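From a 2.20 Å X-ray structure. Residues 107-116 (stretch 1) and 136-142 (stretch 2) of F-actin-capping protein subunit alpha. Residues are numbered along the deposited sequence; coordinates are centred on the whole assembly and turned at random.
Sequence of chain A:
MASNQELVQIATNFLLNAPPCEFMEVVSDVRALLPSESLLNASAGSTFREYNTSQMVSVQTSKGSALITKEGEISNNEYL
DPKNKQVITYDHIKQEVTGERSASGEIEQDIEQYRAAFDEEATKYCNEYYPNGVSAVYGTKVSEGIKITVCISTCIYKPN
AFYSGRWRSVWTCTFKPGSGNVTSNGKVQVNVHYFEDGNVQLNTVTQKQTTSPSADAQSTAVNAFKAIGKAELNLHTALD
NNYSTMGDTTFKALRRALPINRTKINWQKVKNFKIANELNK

Stretch 1 (107-116) IEQDIEQYRA
Stretch 2 (136-142) AVYGTKV

The segment leading into a helix can carry the acids that bind a neighbouring strand, with the helix adding a further anchor, and this capping-protein subunit gives a compact example. Residues 136-142 form an extended strand. Stretch 1 begins as loop, with Glu 108 at phi/psi -79/103°, and enters a helix at Glu 112 after the N-cap residue Ile 111 (-124/7°). The helix and strand axes make 156° and approach to 8.1 Å. In register, Arg 115 CA lies 5.5 Å from Gly 139 CA, and Glu 108 CA 6.5 Å from Thr 140 CA.

Glu 108 (chi1 m, chi2 t) spreads its carboxylate along the strand: OE2 accepts from Thr 140 OG1 at 2.8 Å, while OE1 takes both Lys 141 N at 2.9 Å and Lys 141 NZ at 2.6 Å. Lys 141 (m, t, m, m) places NZ 2.7 Å from both Asp 110 OD1 and Asp 110 OD2 (chi1 p), its charge shared between two acids. Ile 111 (p, t), whose CA-to-CB bond points toward the strand, brings CD1 to 3.3 Å from Thr 140 N. Gly 139 permits close approach: an ideal CB would sit a tight 3.3 Å from Arg 115 CG. Arg 115 (t, t, p) donates NH1 to Val 137 O at 2.9 Å, while NE pairs with Glu 112 OE1 at 3.0 Å and NH2 with Glu 112 OE2 at 3.1 Å.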

# COMPACT_ATOMS: atom_id res chain seq x y z
N ILE A 107 -3.89 21.25 32.41
CA ILE A 107 -5.06 20.41 32.58
C ILE A 107 -6.21 21.23 33.17
O ILE A 107 -6.03 21.93 34.17
CB ILE A 107 -4.74 19.22 33.51
CG1 ILE A 107 -3.55 18.43 32.93
CG2 ILE A 107 -5.97 18.34 33.69
CD1 ILE A 107 -3.02 17.34 33.84
N GLU A 108 -7.38 21.15 32.54
CA GLU A 108 -8.54 21.89 33.03
C GLU A 108 -9.15 21.15 34.21
O GLU A 108 -9.85 20.15 34.03
CB GLU A 108 -9.56 22.05 31.91
CG GLU A 108 -9.12 23.02 30.83
CD GLU A 108 -10.02 22.99 29.62
OE1 GLU A 108 -11.25 23.11 29.79
OE2 GLU A 108 -9.49 22.84 28.50
N GLN A 109 -8.90 21.65 35.42
CA GLN A 109 -9.40 21.03 36.64
C GLN A 109 -10.92 21.01 36.79
O GLN A 109 -11.46 20.08 37.38
CB GLN A 109 -8.80 21.72 37.88
CG GLN A 109 -7.29 21.59 38.02
CD GLN A 109 -6.81 20.15 37.91
OE1 GLN A 109 -7.37 19.26 38.53
NE2 GLN A 109 -5.76 19.94 37.12
N ASP A 110 -11.62 22.01 36.27
CA ASP A 110 -13.07 22.05 36.44
C ASP A 110 -13.85 20.91 35.80
O ASP A 110 -14.99 20.65 36.18
CB ASP A 110 -13.63 23.40 35.97
CG ASP A 110 -13.25 23.74 34.54
OD1 ASP A 110 -12.77 22.85 33.81
OD2 ASP A 110 -13.46 24.91 34.16
N ILE A 111 -13.24 20.21 34.85
CA ILE A 111 -13.90 19.09 34.18
C ILE A 111 -13.05 17.82 34.31
O ILE A 111 -13.37 16.79 33.72
CB ILE A 111 -14.12 19.39 32.69
CG1 ILE A 111 -12.77 19.51 31.98
CG2 ILE A 111 -14.85 20.71 32.54
CD1 ILE A 111 -12.90 19.73 30.50
N GLU A 112 -11.99 17.91 35.09
CA GLU A 112 -11.06 16.80 35.29
C GLU A 112 -11.72 15.52 35.78
O GLU A 112 -11.23 14.43 35.51
CB GLU A 112 -9.95 17.24 36.26
CG GLU A 112 -8.97 16.16 36.72
CD GLU A 112 -8.22 15.48 35.58
OE1 GLU A 112 -8.17 16.04 34.46
OE2 GLU A 112 -7.67 14.38 35.81
N GLN A 113 -12.83 15.64 36.51
CA GLN A 113 -13.51 14.45 37.01
C GLN A 113 -14.11 13.66 35.86
O GLN A 113 -14.26 12.44 35.95
CB GLN A 113 -14.60 14.81 38.03
CG GLN A 113 -14.04 15.40 39.33
CD GLN A 113 -15.04 15.39 40.48
OE1 GLN A 113 -14.74 15.88 41.57
NE2 GLN A 113 -16.22 14.84 40.25
N TYR A 114 -14.46 14.35 34.79
CA TYR A 114 -15.02 13.68 33.62
C TYR A 114 -13.87 13.05 32.85
O TYR A 114 -13.96 11.90 32.44
CB TYR A 114 -15.79 14.68 32.73
CG TYR A 114 -17.18 14.96 33.26
CD1 TYR A 114 -18.17 13.98 33.19
CD2 TYR A 114 -17.48 16.15 33.91
CE1 TYR A 114 -19.44 14.18 33.76
CE2 TYR A 114 -18.74 16.37 34.49
CZ TYR A 114 -19.71 15.37 34.41
OH TYR A 114 -20.94 15.57 34.99
N ARG A 115 -12.79 13.80 32.66
CA ARG A 115 -11.66 13.26 31.94
C ARG A 115 -11.15 12.02 32.67
O ARG A 115 -10.90 10.98 32.05
CB ARG A 115 -10.55 14.31 31.84
CG ARG A 115 -9.50 13.99 30.77
CD ARG A 115 -8.16 14.60 31.13
NE ARG A 115 -7.65 14.01 32.37
CZ ARG A 115 -7.15 12.78 32.45
NH1 ARG A 115 -7.05 12.01 31.38
NH2 ARG A 115 -6.79 12.31 33.63
N ALA A 116 -11.02 12.11 34.00
CA ALA A 116 -10.53 11.00 34.82
C ALA A 116 -11.44 9.79 34.77
O ALA A 116 -10.98 8.66 34.69
CB ALA A 116 -10.34 11.46 36.28
N ALA A 136 -4.57 7.62 25.37
CA ALA A 136 -4.46 9.01 25.81
C ALA A 136 -5.85 9.64 25.82
O ALA A 136 -6.58 9.59 24.82
CB ALA A 136 -3.53 9.77 24.88
N VAL A 137 -6.22 10.23 26.95
CA VAL A 137 -7.52 10.87 27.11
C VAL A 137 -7.34 12.34 27.52
O VAL A 137 -6.78 12.64 28.57
CB VAL A 137 -8.38 10.14 28.15
CG1 VAL A 137 -9.77 10.78 28.22
CG2 VAL A 137 -8.48 8.67 27.80
N TYR A 138 -7.84 13.23 26.67
CA TYR A 138 -7.74 14.66 26.88
C TYR A 138 -9.12 15.24 27.19
O TYR A 138 -10.13 14.62 26.89
CB TYR A 138 -7.19 15.32 25.63
CG TYR A 138 -5.92 14.70 25.10
CD1 TYR A 138 -4.69 14.94 25.72
CD2 TYR A 138 -5.94 13.88 23.97
CE1 TYR A 138 -3.51 14.38 25.22
CE2 TYR A 138 -4.76 13.32 23.45
CZ TYR A 138 -3.55 13.58 24.08
OH TYR A 138 -2.39 13.08 23.55
N GLY A 139 -9.15 16.43 27.78
CA GLY A 139 -10.41 17.06 28.10
C GLY A 139 -10.36 18.56 27.91
O GLY A 139 -9.29 19.17 28.04
N THR A 140 -11.50 19.17 27.60
CA THR A 140 -11.56 20.61 27.40
C THR A 140 -13.01 21.09 27.35
O THR A 140 -13.91 20.34 26.97
CB THR A 140 -10.86 21.03 26.11
OG1 THR A 140 -10.81 22.45 26.03
CG2 THR A 140 -11.62 20.50 24.90
N LYS A 141 -13.22 22.34 27.74
CA LYS A 141 -14.55 22.94 27.73
C LYS A 141 -14.87 23.54 26.37
O LYS A 141 -14.05 24.25 25.79
CB LYS A 141 -14.66 24.04 28.80
CG LYS A 141 -14.69 23.53 30.23
CD LYS A 141 -14.69 24.68 31.23
CE LYS A 141 -13.36 25.42 31.22
NZ LYS A 141 -12.25 24.57 31.74
N VAL A 142 -16.06 23.24 25.87
CA VAL A 142 -16.51 23.77 24.59
C VAL A 142 -17.93 24.31 24.76
O VAL A 142 -18.62 23.92 25.70
CB VAL A 142 -16.50 22.69 23.49
CG1 VAL A 142 -15.09 22.19 23.29
CG2 VAL A 142 -17.42 21.54 23.88